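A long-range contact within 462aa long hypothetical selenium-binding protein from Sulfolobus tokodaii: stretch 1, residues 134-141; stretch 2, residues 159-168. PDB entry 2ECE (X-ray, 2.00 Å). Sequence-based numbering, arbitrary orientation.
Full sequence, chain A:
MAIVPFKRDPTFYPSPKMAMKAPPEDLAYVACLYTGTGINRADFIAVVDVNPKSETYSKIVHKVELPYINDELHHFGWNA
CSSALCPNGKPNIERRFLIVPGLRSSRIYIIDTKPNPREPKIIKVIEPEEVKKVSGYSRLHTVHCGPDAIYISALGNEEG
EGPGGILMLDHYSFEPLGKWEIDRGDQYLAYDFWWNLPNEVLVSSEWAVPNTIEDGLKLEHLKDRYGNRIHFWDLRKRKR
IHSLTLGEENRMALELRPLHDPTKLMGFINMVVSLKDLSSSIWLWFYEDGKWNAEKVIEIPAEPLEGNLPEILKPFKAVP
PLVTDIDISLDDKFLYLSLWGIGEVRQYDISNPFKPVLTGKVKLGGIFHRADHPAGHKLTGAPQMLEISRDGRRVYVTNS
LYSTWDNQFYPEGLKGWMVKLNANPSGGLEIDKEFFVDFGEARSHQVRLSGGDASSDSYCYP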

# COMPACT_ATOMS: atom_id res chain seq x y z
N VAL A 134 21.04 12.51 5.33
CA VAL A 134 21.60 11.18 5.54
C VAL A 134 21.40 10.19 4.39
O VAL A 134 22.33 9.47 4.03
CB VAL A 134 21.01 10.54 6.82
CG1 VAL A 134 21.63 9.18 7.06
CG2 VAL A 134 21.26 11.46 8.01
N SER A 135 20.19 10.14 3.83
CA SER A 135 19.89 9.18 2.76
C SER A 135 19.98 9.73 1.35
O SER A 135 20.19 8.97 0.40
CB SER A 135 18.49 8.61 2.96
OG SER A 135 17.51 9.58 2.64
N GLY A 136 19.80 11.04 1.19
CA GLY A 136 19.84 11.64 -0.14
C GLY A 136 18.54 11.40 -0.90
O GLY A 136 18.47 11.60 -2.12
N TYR A 137 17.50 10.95 -0.19
CA TYR A 137 16.19 10.68 -0.78
C TYR A 137 15.10 11.58 -0.21
O TYR A 137 15.22 12.11 0.90
CB TYR A 137 15.77 9.22 -0.52
CG TYR A 137 16.57 8.16 -1.23
CD1 TYR A 137 16.88 8.27 -2.58
CD2 TYR A 137 16.95 6.99 -0.56
CE1 TYR A 137 17.55 7.25 -3.26
CE2 TYR A 137 17.62 5.96 -1.23
CZ TYR A 137 17.92 6.10 -2.58
OH TYR A 137 18.55 5.09 -3.25
N SER A 138 14.03 11.75 -0.98
CA SER A 138 12.89 12.56 -0.54
C SER A 138 11.59 11.91 -1.03
O SER A 138 11.60 11.10 -1.96
CB SER A 138 13.01 14.00 -1.07
OG SER A 138 12.82 14.07 -2.47
N ARG A 139 10.47 12.29 -0.40
CA ARG A 139 9.14 11.78 -0.71
C ARG A 139 9.07 10.29 -0.36
O ARG A 139 9.15 9.42 -1.23
CB ARG A 139 8.80 12.00 -2.19
CG ARG A 139 8.39 13.44 -2.55
CD ARG A 139 9.57 14.41 -2.63
NE ARG A 139 9.17 15.69 -3.20
CZ ARG A 139 10.01 16.62 -3.67
NH1 ARG A 139 11.32 16.42 -3.64
NH2 ARG A 139 9.53 17.74 -4.17
N LEU A 140 8.91 10.03 0.93
CA LEU A 140 8.88 8.67 1.47
C LEU A 140 7.54 7.98 1.32
O LEU A 140 6.49 8.54 1.64
CB LEU A 140 9.31 8.71 2.94
CG LEU A 140 10.82 8.72 3.18
CD1 LEU A 140 11.51 9.75 2.30
CD2 LEU A 140 11.07 9.00 4.66
N HIS A 141 7.60 6.74 0.83
CA HIS A 141 6.41 5.96 0.56
C HIS A 141 6.19 4.72 1.45
O HIS A 141 5.58 4.81 2.52
CB HIS A 141 6.45 5.54 -0.92
CG HIS A 141 5.19 4.90 -1.41
ND1 HIS A 141 4.10 5.63 -1.86
CD2 HIS A 141 4.83 3.60 -1.53
CE1 HIS A 141 3.14 4.81 -2.23
NE2 HIS A 141 3.56 3.57 -2.04
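Stretch 2 (159-168) EGEGPGGILM

The contact between residues 134-141 and 159-168 illustrates how two chain segments can pack closely by van der Waals contact: no hydrogen bond crosses between them, and Tyr137, whose ring lies against a glycine-rich backbone, makes the largest single contribution, 107 Å² of the 392 Å² buried on both sides. Stretch 2 approaches as loop through Gly164 and becomes a strand at Gly165, continuing beyond Met168. It runs against the direction of stretch 1, for the nearest CA pairs match Ser135 with Leu167 (CA to CA, 6.1 Å), Tyr137 with Gly164 (CA to CA, 6.4 Å) and Ser138 with Gly160 (CA to CA, 6.9 Å).

Stretch 1 leaves its helix at Gly136, whose positive phi suits glycine, and the CA-to-CB bond of Tyr137 then points toward stretch 2, with the side chain in the m rotamer. Pro163, preceded by a cis peptide bond, sets its carbonyl O 3.4 Å from Tyr137 CE1, near the ring plane. Tyr137 CE1 also lies 3.4 Å from Gly164 C, while Gly165 N covers one face of the ring. The absence of a side chain at Gly165 is essential to this fit: its CA is 3.5 Å from Tyr137 OH, and a CB would fall 2.1 Å from that oxygen. Its backbone angles independently call for glycine.

Farther along the strand, the CA-to-CB bonds alternate: those of Ile166 and Met168 point away, that of Leu167 toward stretch 1, with Leu167 CB 3.7 Å from Ser135 CB and Leu167 CD2 4.1 Å from Leu140 CG. At the other end, the chain turns a corner at Arg139, and Arg139 NH1 rests 3.4 Å from Gly160 CA. Arg139 NH1 donates a hydrogen bond to Ser138 OG within its own stretch (3.0 Å); its approach to Gly160 is packing, since the nearest atom there is a carbon.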

# COMPACT_ATOMS: atom_id res chain seq x y z
N GLU A 159 16.43 16.52 -4.79
CA GLU A 159 15.96 17.55 -5.71
C GLU A 159 14.61 17.26 -6.36
O GLU A 159 14.09 18.07 -7.12
CB GLU A 159 16.97 17.78 -6.84
CG GLU A 159 18.31 18.34 -6.43
CD GLU A 159 19.16 18.71 -7.64
OE1 GLU A 159 20.33 18.28 -7.71
OE2 GLU A 159 18.65 19.44 -8.53
N GLY A 160 14.04 16.09 -6.08
CA GLY A 160 12.77 15.76 -6.68
C GLY A 160 12.92 14.96 -7.96
O GLY A 160 11.93 14.62 -8.61
N GLU A 161 14.16 14.68 -8.35
CA GLU A 161 14.43 13.88 -9.54
C GLU A 161 14.80 12.49 -9.03
O GLU A 161 14.32 12.07 -7.98
CB GLU A 161 15.58 14.48 -10.37
CG GLU A 161 15.26 15.87 -10.94
CD GLU A 161 14.04 15.88 -11.85
OE1 GLU A 161 13.35 16.91 -11.92
OE2 GLU A 161 13.77 14.85 -12.51
N GLY A 162 15.65 11.77 -9.77
CA GLY A 162 16.04 10.43 -9.34
C GLY A 162 17.55 10.27 -9.27
O GLY A 162 18.28 11.21 -9.57
N PRO A 163 18.06 9.08 -8.92
CA PRO A 163 17.30 7.87 -8.59
C PRO A 163 16.57 7.95 -7.25
O PRO A 163 17.00 8.66 -6.35
CB PRO A 163 18.38 6.78 -8.55
CG PRO A 163 19.51 7.35 -9.38
CD PRO A 163 19.50 8.79 -8.96
N GLY A 164 15.46 7.24 -7.16
CA GLY A 164 14.73 7.17 -5.92
C GLY A 164 15.26 5.86 -5.37
O GLY A 164 16.16 5.26 -5.97
N GLY A 165 14.72 5.39 -4.25
CA GLY A 165 15.22 4.13 -3.73
C GLY A 165 14.74 3.78 -2.35
O GLY A 165 13.65 4.17 -1.95
N ILE A 166 15.57 3.06 -1.61
CA ILE A 166 15.21 2.61 -0.27
C ILE A 166 16.25 3.02 0.77
O ILE A 166 17.45 2.83 0.57
CB ILE A 166 15.08 1.07 -0.24
CG1 ILE A 166 14.02 0.63 -1.27
CG2 ILE A 166 14.73 0.59 1.16
CD1 ILE A 166 14.09 -0.85 -1.63
N LEU A 167 15.78 3.60 1.87
CA LEU A 167 16.67 4.00 2.95
C LEU A 167 16.34 3.12 4.14
O LEU A 167 15.31 2.45 4.16
CB LEU A 167 16.48 5.47 3.33
CG LEU A 167 15.12 5.86 3.92
CD1 LEU A 167 15.33 6.57 5.25
CD2 LEU A 167 14.39 6.77 2.94
N MET A 168 17.23 3.12 5.13
CA MET A 168 17.04 2.31 6.32
C MET A 168 17.08 3.17 7.58
O MET A 168 17.73 4.22 7.60
CB MET A 168 18.13 1.24 6.39
CG MET A 168 18.05 0.20 5.28
SD MET A 168 19.62 -0.61 5.03
CE MET A 168 19.66 -1.77 6.41